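Local coordinates for protein ofchtiv-allosamidin (Ostrinia furnacalis, PDB 6JMB) that probably hydrolyses chitin as a group IV insect chitinase of glycosyl hydrolase family 18, here holding the inhibitor allosamidin in its substrate cleft, at residues L243-P248 against F337-I342; T203-P208 against V309-L314; D29-T34 against K70-N75. All coordinates share one frame; numbering follows the deposited sequence.

Contact 1: L243-P248 against F337-I342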
loop_
_atom_site.group_PDB
_atom_site.type_symbol
_atom_site.label_atom_id
_atom_site.label_comp_id
_atom_site.label_asym_id
_atom_site.label_seq_id
_atom_site.Cartn_x
_atom_site.Cartn_y
_atom_site.Cartn_z
ATOM N N LEU A 243 7.333 -2.240 -12.400
ATOM C CA LEU A 243 6.190 -2.775 -11.668
ATOM C C LEU A 243 6.682 -3.241 -10.305
ATOM O O LEU A 243 7.438 -4.213 -10.204
ATOM C CB LEU A 243 5.544 -3.928 -12.431
ATOM C CG LEU A 243 4.086 -4.261 -12.072
ATOM C CD1 LEU A 243 3.509 -5.219 -13.100
ATOM C CD2 LEU A 243 3.915 -4.858 -10.680
ATOM N N VAL A 244 6.243 -2.551 -9.260
ATOM C CA VAL A 244 6.585 -2.893 -7.886
ATOM C C VAL A 244 5.317 -3.427 -7.237
ATOM O O VAL A 244 4.290 -2.737 -7.198
ATOM C CB VAL A 244 7.148 -1.681 -7.131
ATOM C CG1 VAL A 244 7.546 -2.073 -5.717
ATOM C CG2 VAL A 244 8.348 -1.103 -7.879
ATOM N N MET A 245 5.376 -4.659 -6.752
ATOM C CA MET A 245 4.177 -5.374 -6.336
ATOM C C MET A 245 3.880 -5.101 -4.867
ATOM O O MET A 245 4.716 -5.372 -3.998
ATOM C CB MET A 245 4.359 -6.871 -6.563
ATOM C CG MET A 245 3.061 -7.642 -6.451
ATOM S SD MET A 245 3.313 -9.424 -6.551
ATOM C CE MET A 245 3.658 -9.800 -4.836
ATOM N N GLY A 246 2.685 -4.587 -4.593
ATOM C CA GLY A 246 2.310 -4.290 -3.223
ATOM C C GLY A 246 1.977 -5.538 -2.426
ATOM O O GLY A 246 1.443 -6.522 -2.948
ATOM N N VAL A 247 2.310 -5.488 -1.137
ATOM C CA VAL A 247 1.902 -6.505 -0.164
ATOM C C VAL A 247 1.419 -5.811 1.099
ATOM O O VAL A 247 1.862 -4.705 1.439
ATOM C CB VAL A 247 3.057 -7.475 0.186
ATOM C CG1 VAL A 247 3.544 -8.206 -1.061
ATOM C CG2 VAL A 247 4.209 -6.730 0.867
ATOM N N PRO A 248 0.482 -6.445 1.812
ATOM C CA PRO A 248 -0.070 -5.822 3.024
ATOM C C PRO A 248 0.567 -6.335 4.308
ATOM O O PRO A 248 0.805 -7.537 4.456
ATOM C CB PRO A 248 -1.542 -6.241 2.967
ATOM C CG PRO A 248 -1.478 -7.635 2.362
ATOM C CD PRO A 248 -0.290 -7.639 1.404
ATOM N N PHE A 337 8.313 -13.396 -12.049
ATOM C CA PHE A 337 7.987 -12.503 -13.153
ATOM C C PHE A 337 8.963 -11.342 -13.291
ATOM O O PHE A 337 8.681 -10.389 -14.028
ATOM C CB PHE A 337 6.536 -12.031 -13.051
ATOM C CG PHE A 337 5.551 -13.085 -13.451
ATOM C CD1 PHE A 337 5.310 -13.339 -14.792
ATOM C CD2 PHE A 337 4.919 -13.869 -12.498
ATOM C CE1 PHE A 337 4.427 -14.327 -15.178
ATOM C CE2 PHE A 337 4.033 -14.868 -12.879
ATOM C CZ PHE A 337 3.785 -15.094 -14.223
ATOM N N ASN A 338 10.112 -11.410 -12.614
ATOM C CA ASN A 338 11.163 -10.404 -12.751
ATOM C C ASN A 338 10.643 -9.004 -12.437
ATOM O O ASN A 338 11.028 -8.022 -13.068
ATOM C CB ASN A 338 11.831 -10.454 -14.130
ATOM C CG ASN A 338 13.152 -9.705 -14.164
ATOM O OD1 ASN A 338 13.894 -9.689 -13.182
ATOM N ND2 ASN A 338 13.448 -9.079 -15.299
ATOM N N LEU A 339 9.749 -8.912 -11.460
ATOM C CA LEU A 339 9.230 -7.605 -11.088
ATOM C C LEU A 339 10.321 -6.781 -10.410
ATOM O O LEU A 339 11.283 -7.310 -9.850
ATOM C CB LEU A 339 8.022 -7.758 -10.167
ATOM C CG LEU A 339 6.858 -8.582 -10.715
ATOM C CD1 LEU A 339 5.664 -8.508 -9.767
ATOM C CD2 LEU A 339 6.480 -8.118 -12.127
ATOM N N ARG A 340 10.152 -5.456 -10.465
ATOM C CA ARG A 340 11.169 -4.546 -9.954
ATOM C C ARG A 340 11.352 -4.670 -8.445
ATOM O O ARG A 340 12.442 -4.404 -7.927
ATOM C CB ARG A 340 10.804 -3.116 -10.335
ATOM C CG ARG A 340 11.766 -2.064 -9.815
ATOM C CD ARG A 340 13.161 -2.277 -10.398
ATOM N NE ARG A 340 14.118 -1.282 -9.925
ATOM C CZ ARG A 340 14.108 -0.001 -10.284
ATOM N NH1 ARG A 340 13.188 0.453 -11.127
ATOM N NH2 ARG A 340 15.024 0.828 -9.801
ATOM N N GLY A 341 10.314 -5.065 -7.720
ATOM C CA GLY A 341 10.478 -5.246 -6.294
ATOM C C GLY A 341 9.141 -5.358 -5.600
ATOM O O GLY A 341 8.126 -5.706 -6.212
ATOM N N ILE A 342 9.172 -5.043 -4.312
ATOM C CA ILE A 342 8.035 -5.206 -3.416
ATOM C C ILE A 342 7.759 -3.871 -2.744
ATOM O O ILE A 342 8.685 -3.180 -2.297
ATOM C CB ILE A 342 8.315 -6.288 -2.350
ATOM C CG1 ILE A 342 8.533 -7.648 -3.015
ATOM C CG2 ILE A 342 7.187 -6.366 -1.319
ATOM C CD1 ILE A 342 7.323 -8.179 -3.748
#
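Met-245 N donates to Gly-341 O at 3.0 Å in a nearly straight bond (168°). Arg-340 N donates to Leu-243 O, also at 3.0 Å, in a more bent one. Between them they set strands 243-256 and 341-345 side by side and parallel, part of the TIM barrel of family 18 chitinases, where Met-245 and Val-247 continue the pairing with Met-343. Ile-342 CA adds a C-H...O contact to Met-245 O. The backbone of Gly-341 is turned so that a side chain would be jammed against the carbonyl oxygen of Arg-340, so glycine suits the place. The guanidinium of Arg-340 turns off to the backbone oxygens of Asp-3 and Glu-241.

Val-244 lies on the sheet face that meets Ile-5 and Val-7: its CG1, anti to the backbone N (chi1 -178°), presses on Ile-342 C at 3.5 Å, while CG2 rests on the CB and CG of Arg-340. An alanine here would remove both methyls and would probably open a gap between the strands and Ile-5 and Val-7.

On the other face, flexible Met-245 fits below helix 324-336; its CB meets Leu-339 CD1 at 3.8 Å and its CE runs beside Ile-342 CD1. Leu-243 lies alongside Leu-339, under helix 226-235. Farther along, Val-247 crosses Ile-342 at about a right angle, with CG2 to CG2 at 3.7 Å.

Contact 2: T203-P208 against V309-L314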
loop_
_atom_site.group_PDB
_atom_site.type_symbol
_atom_site.label_atom_id
_atom_site.label_comp_id
_atom_site.label_asym_id
_atom_site.label_seq_id
_atom_site.Cartn_x
_atom_site.Cartn_y
_atom_site.Cartn_z
ATOM N N THR A 203 -16.964 -13.368 3.235
ATOM C CA THR A 203 -15.549 -13.305 3.586
ATOM C C THR A 203 -14.694 -13.497 2.340
ATOM O O THR A 203 -15.099 -14.141 1.369
ATOM C CB THR A 203 -15.203 -14.399 4.600
ATOM O OG1 THR A 203 -15.504 -15.684 4.034
ATOM C CG2 THR A 203 -15.987 -14.210 5.896
ATOM N N GLY A 204 -13.503 -12.919 2.370
ATOM C CA GLY A 204 -12.585 -13.038 1.252
ATOM C C GLY A 204 -11.219 -12.566 1.690
ATOM O O GLY A 204 -11.060 -11.936 2.741
ATOM N N HIS A 205 -10.229 -12.887 0.872
ATOM C CA HIS A 205 -8.852 -12.598 1.235
ATOM C C HIS A 205 -8.467 -11.177 0.857
ATOM O O HIS A 205 -8.869 -10.654 -0.188
ATOM C CB HIS A 205 -7.892 -13.591 0.587
ATOM C CG HIS A 205 -8.161 -15.013 0.968
ATOM N ND1 HIS A 205 -8.151 -15.454 2.273
ATOM C CD2 HIS A 205 -8.456 -16.094 0.207
ATOM C CE1 HIS A 205 -8.422 -16.748 2.299
ATOM N NE2 HIS A 205 -8.608 -17.160 1.058
ATOM N N ASN A 206 -7.669 -10.567 1.722
ATOM C CA ASN A 206 -7.165 -9.224 1.474
ATOM C C ASN A 206 -6.221 -9.217 0.277
ATOM O O ASN A 206 -6.243 -8.283 -0.536
ATOM C CB ASN A 206 -6.457 -8.759 2.748
ATOM C CG ASN A 206 -6.004 -7.319 2.698
ATOM O OD1 ASN A 206 -6.646 -6.455 2.098
ATOM N ND2 ASN A 206 -4.893 -7.044 3.370
ATOM N N ALA A 207 -5.411 -10.264 0.134
ATOM C CA ALA A 207 -4.444 -10.324 -0.954
ATOM C C ALA A 207 -4.233 -11.760 -1.415
ATOM O O ALA A 207 -3.114 -12.282 -1.332
ATOM C CB ALA A 207 -3.121 -9.698 -0.504
ATOM N N PRO A 208 -5.262 -12.426 -1.931
ATOM C CA PRO A 208 -5.053 -13.777 -2.464
ATOM C C PRO A 208 -4.164 -13.714 -3.696
ATOM O O PRO A 208 -4.297 -12.815 -4.528
ATOM C CB PRO A 208 -6.470 -14.224 -2.837
ATOM C CG PRO A 208 -7.170 -12.945 -3.202
ATOM C CD PRO A 208 -6.569 -11.861 -2.328
ATOM N N VAL A 309 -2.752 -18.104 1.021
ATOM C CA VAL A 309 -2.811 -17.155 2.138
ATOM C C VAL A 309 -3.526 -17.801 3.307
ATOM O O VAL A 309 -4.377 -18.683 3.140
ATOM C CB VAL A 309 -3.550 -15.854 1.754
ATOM C CG1 VAL A 309 -2.706 -15.017 0.805
ATOM C CG2 VAL A 309 -4.916 -16.165 1.162
ATOM N N PRO A 310 -3.203 -17.357 4.520
ATOM C CA PRO A 310 -3.877 -17.876 5.710
ATOM C C PRO A 310 -5.121 -17.068 6.050
ATOM O O PRO A 310 -5.291 -15.912 5.657
ATOM C CB PRO A 310 -2.824 -17.655 6.803
ATOM C CG PRO A 310 -2.194 -16.350 6.393
ATOM C CD PRO A 310 -2.128 -16.408 4.872
ATOM N N TYR A 311 -5.992 -17.706 6.819
ATOM C CA TYR A 311 -7.118 -17.018 7.426
ATOM C C TYR A 311 -7.389 -17.680 8.765
ATOM O O TYR A 311 -6.925 -18.793 9.028
ATOM C CB TYR A 311 -8.358 -17.025 6.516
ATOM C CG TYR A 311 -8.884 -18.403 6.183
ATOM C CD1 TYR A 311 -8.275 -19.191 5.213
ATOM C CD2 TYR A 311 -9.993 -18.921 6.842
ATOM C CE1 TYR A 311 -8.756 -20.456 4.909
ATOM C CE2 TYR A 311 -10.478 -20.182 6.542
ATOM C CZ TYR A 311 -9.858 -20.940 5.582
ATOM O OH TYR A 311 -10.348 -22.200 5.288
ATOM N N ALA A 312 -8.136 -16.989 9.618
ATOM C CA ALA A 312 -8.367 -17.472 10.967
ATOM C C ALA A 312 -9.802 -17.189 11.368
ATOM O O ALA A 312 -10.404 -16.205 10.931
ATOM C CB ALA A 312 -7.403 -16.822 11.966
ATOM N N PHE A 313 -10.356 -18.059 12.206
ATOM C CA PHE A 313 -11.707 -17.827 12.691
ATOM C C PHE A 313 -11.841 -18.256 14.143
ATOM O O PHE A 313 -11.116 -19.130 14.630
ATOM C CB PHE A 313 -12.786 -18.485 11.816
ATOM C CG PHE A 313 -12.598 -19.953 11.609
ATOM C CD1 PHE A 313 -13.117 -20.863 12.515
ATOM C CD2 PHE A 313 -11.908 -20.426 10.505
ATOM C CE1 PHE A 313 -12.954 -22.222 12.326
ATOM C CE2 PHE A 313 -11.741 -21.789 10.306
ATOM C CZ PHE A 313 -12.265 -22.684 11.220
ATOM N N LEU A 314 -12.774 -17.604 14.830
ATOM C CA LEU A 314 -13.103 -17.932 16.213
ATOM C C LEU A 314 -14.530 -17.447 16.415
ATOM O O LEU A 314 -14.768 -16.235 16.471
ATOM C CB LEU A 314 -12.148 -17.230 17.165
ATOM C CG LEU A 314 -12.440 -17.403 18.657
ATOM C CD1 LEU A 314 -12.544 -18.881 19.013
ATOM C CD2 LEU A 314 -11.359 -16.729 19.484
HETATM O O HOH W 1 -6.018 -14.181 3.672
#
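Val-309 sets its CG2 methyl squarely over one face of the His-205 imidazole, 3.5 Å from the ring centroid and 11° off the ring normal, a CH-pi contact. CG1 of Val-309 is anti to the carbonyl carbon (chi1 -72°), which leaves CG2 between the backbone N and the carbonyl carbon, the crowded position, and this rotamer sends the two branches to different partners: CG2 to the histidine, CG1 to Ala-207 O at 3.5 Å and, more loosely, to Pro-208 CA. A branched aliphatic residue suits a place where one side chain must fill two neighbouring niches. Ala-207 O also accepts a hydrogen bond from Lys-330 NZ, so this backbone oxygen keeps a polar partner despite the methyl beside it.

The CB of Pro-310 points away from the loop, and the residue contributes its carbonyl instead. A water donates to Pro-310 O at 2.7 Å and lies 2.9 Å from His-205 ND1, bridging backbone and imidazole. The second ring nitrogen, His-205 NE2, is hydrogen-bonded to Asp-304 OD2, whose charge would probably polarise the ring. Gripped at both nitrogens and covered on one face, the imidazole has its rotation well fixed.

Tyr-311 comes next, its CD1 in the plane of the imidazole at the edge, 3.8 Å from His-205 CE1. The two ring planes lie at 52°, an oblique meeting. The phenol ring also packs against Trp-318.

Strand 309-314 pairs with strands 300-304 and 317-320 in the alpha+beta insertion that family 18 chitinases of this kind carry between the last two barrel strands. The loop 203-208, which follows barrel strand 187-190, is thus clasped between that insertion, through Trp-318 and Ser-320, and barrel strand 243-256, through Pro-248, with Lys-330 of helix 324-336 reaching in.

Contact 3: D29-T34 against K70-N75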
loop_
_atom_site.group_PDB
_atom_site.type_symbol
_atom_site.label_atom_id
_atom_site.label_comp_id
_atom_site.label_asym_id
_atom_site.label_seq_id
_atom_site.Cartn_x
_atom_site.Cartn_y
_atom_site.Cartn_z
ATOM N N ASP A 29 13.741 0.816 10.692
ATOM C CA ASP A 29 15.067 0.320 10.357
ATOM C C ASP A 29 15.350 0.737 8.922
ATOM O O ASP A 29 14.785 0.139 7.993
ATOM C CB ASP A 29 15.114 -1.192 10.481
ATOM C CG ASP A 29 16.524 -1.738 10.337
ATOM O OD1 ASP A 29 17.334 -1.134 9.604
ATOM O OD2 ASP A 29 16.824 -2.769 10.966
ATOM N N PRO A 30 16.214 1.724 8.687
ATOM C CA PRO A 30 16.399 2.235 7.323
ATOM C C PRO A 30 17.187 1.310 6.412
ATOM O O PRO A 30 17.312 1.616 5.221
ATOM C CB PRO A 30 17.143 3.554 7.545
ATOM C CG PRO A 30 17.920 3.319 8.806
ATOM C CD PRO A 30 17.061 2.422 9.669
ATOM N N PHE A 31 17.733 0.208 6.924
ATOM C CA PHE A 31 18.430 -0.750 6.076
ATOM C C PHE A 31 17.535 -1.879 5.588
ATOM O O PHE A 31 17.998 -2.728 4.823
ATOM C CB PHE A 31 19.654 -1.312 6.801
ATOM C CG PHE A 31 20.811 -0.359 6.843
ATOM C CD1 PHE A 31 21.585 -0.150 5.715
ATOM C CD2 PHE A 31 21.119 0.330 8.005
ATOM C CE1 PHE A 31 22.658 0.726 5.744
ATOM C CE2 PHE A 31 22.189 1.213 8.037
ATOM C CZ PHE A 31 22.956 1.403 6.902
ATOM N N LEU A 32 16.275 -1.916 6.007
ATOM C CA LEU A 32 15.337 -2.918 5.529
ATOM C C LEU A 32 14.487 -2.412 4.376
ATOM O O LEU A 32 13.610 -3.139 3.899
ATOM C CB LEU A 32 14.449 -3.409 6.674
ATOM C CG LEU A 32 15.158 -4.252 7.736
ATOM C CD1 LEU A 32 14.190 -4.644 8.851
ATOM C CD2 LEU A 32 15.788 -5.485 7.102
ATOM N N CYS A 33 14.725 -1.185 3.928
ATOM C CA CYS A 33 14.037 -0.598 2.790
ATOM C C CYS A 33 15.073 0.034 1.875
ATOM O O CYS A 33 16.142 0.452 2.329
ATOM C CB CYS A 33 13.094 0.511 3.262
ATOM S SG CYS A 33 12.036 0.030 4.637
ATOM N N THR A 34 14.760 0.097 0.580
ATOM C CA THR A 34 15.528 0.934 -0.333
ATOM C C THR A 34 14.871 2.283 -0.558
ATOM O O THR A 34 15.563 3.268 -0.836
ATOM C CB THR A 34 15.729 0.249 -1.691
ATOM O OG1 THR A 34 14.459 -0.014 -2.294
ATOM C CG2 THR A 34 16.479 -1.059 -1.520
ATOM N N LYS A 70 18.562 9.041 6.175
ATOM C CA LYS A 70 19.674 8.921 5.238
ATOM C C LYS A 70 21.025 9.130 5.909
ATOM O O LYS A 70 22.053 8.755 5.333
ATOM C CB LYS A 70 19.488 9.896 4.075
ATOM C CG LYS A 70 18.327 9.523 3.174
ATOM C CD LYS A 70 18.204 10.486 2.004
ATOM C CE LYS A 70 17.565 11.800 2.425
ATOM N NZ LYS A 70 17.355 12.678 1.242
ATOM N N GLU A 71 21.050 9.705 7.113
ATOM C CA GLU A 71 22.307 9.801 7.845
ATOM C C GLU A 71 22.777 8.433 8.320
ATOM O O GLU A 71 23.982 8.218 8.488
ATOM C CB GLU A 71 22.162 10.760 9.025
ATOM C CG GLU A 71 22.161 12.225 8.621
ATOM C CD GLU A 71 21.505 13.118 9.653
ATOM O OE1 GLU A 71 20.913 14.147 9.262
ATOM O OE2 GLU A 71 21.580 12.790 10.857
ATOM N N LYS A 72 21.850 7.496 8.529
ATOM C CA LYS A 72 22.220 6.136 8.905
ATOM C C LYS A 72 22.453 5.255 7.682
ATOM O O LYS A 72 23.440 4.516 7.624
ATOM C CB LYS A 72 21.150 5.522 9.814
ATOM C CG LYS A 72 21.530 4.154 10.380
ATOM C CD LYS A 72 22.858 4.195 11.134
ATOM C CE LYS A 72 23.190 2.840 11.757
ATOM N NZ LYS A 72 24.512 2.839 12.453
ATOM N N ASN A 73 21.555 5.316 6.701
ATOM C CA ASN A 73 21.710 4.591 5.439
ATOM C C ASN A 73 21.808 5.607 4.310
ATOM O O ASN A 73 20.775 6.083 3.808
ATOM C CB ASN A 73 20.533 3.641 5.211
ATOM C CG ASN A 73 20.627 2.902 3.895
ATOM O OD1 ASN A 73 21.608 3.029 3.164
ATOM N ND2 ASN A 73 19.605 2.119 3.584
ATOM N N PRO A 74 23.016 5.963 3.865
ATOM C CA PRO A 74 23.141 7.025 2.853
ATOM C C PRO A 74 22.567 6.654 1.497
ATOM O O PRO A 74 22.318 7.558 0.689
ATOM C CB PRO A 74 24.658 7.271 2.770
ATOM C CG PRO A 74 25.244 6.579 3.963
ATOM C CD PRO A 74 24.325 5.452 4.301
ATOM N N ASN A 75 22.350 5.368 1.221
ATOM C CA ASN A 75 21.776 4.937 -0.047
ATOM C C ASN A 75 20.253 4.971 -0.057
ATOM O O ASN A 75 19.650 4.787 -1.121
ATOM C CB ASN A 75 22.243 3.518 -0.388
ATOM C CG ASN A 75 23.742 3.433 -0.598
ATOM O OD1 ASN A 75 24.349 4.331 -1.179
ATOM N ND2 ASN A 75 24.347 2.349 -0.122
HETATM O O HOH W 2 18.837 0.038 1.604
HETATM O O HOH W 3 17.942 2.970 -2.065
#
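An Asx turn at Asn-73 faces a type I beta turn, Asp-29 to Leu-32, and the asparagine amide joins them. Asn-73 ND2 donates to Pro-30 O at 2.9 Å, almost straight (170°), with the oxygen in the amide plane although the donor sits above the carbonyl plane. Asn-73 OD1 meanwhile accepts from Asn-75 N, so the one side chain shapes its own loop and grips the other; asparagine, with a donor and an acceptor side by side, suits this double task. A water extends the link from Asn-73 ND2 to Cys-33 O, and another joins Thr-34 O to Asn-75 O.

The Phe-31 ring lies over the Asn-73 side chain, the ring and amide planes only 14° apart in a stack. Asn-73 CB sits 3.8 Å from the ring centroid, toward the rim. The Lys-72 side chain runs at about a right angle to that of Phe-31, its CG 3.8 Å from Phe-31 CE2, and meets Pro-30 CG with the same aliphatic stem. Asp-29 OD1 accepts from Phe-31 N, a second Asx turn, while Cys-33 forms a disulfide with Cys-8.

Both loops lead into neighbouring parallel strands, 35-43 and 77-83, and pack together at the N-terminal ends of these strands, as connecting loops of a TIM barrel do.

From the N terminus, contact 3 comes first: it closes the loop from 29-34 to 70-75, ties together the lead-ins to strands 35-43 and 77-83, and is complete before the others begin. Contact 2 opens at 203-208, contact 1 at 243-248; contact 2 closes at 309-314 and contact 1 at 337-342, so these two cross. Contact 1 joins two strands of the barrel wall, whereas contact 2 fastens a loop to the insertion between those strands. They touch where Pro-248 CG meets Ala-207 CB at 3.9 Å, their centres about 21 Å apart. Contact 3 touches neither, its centre lying about 20 Å from that of contact 1 and about 33 Å from that of contact 2.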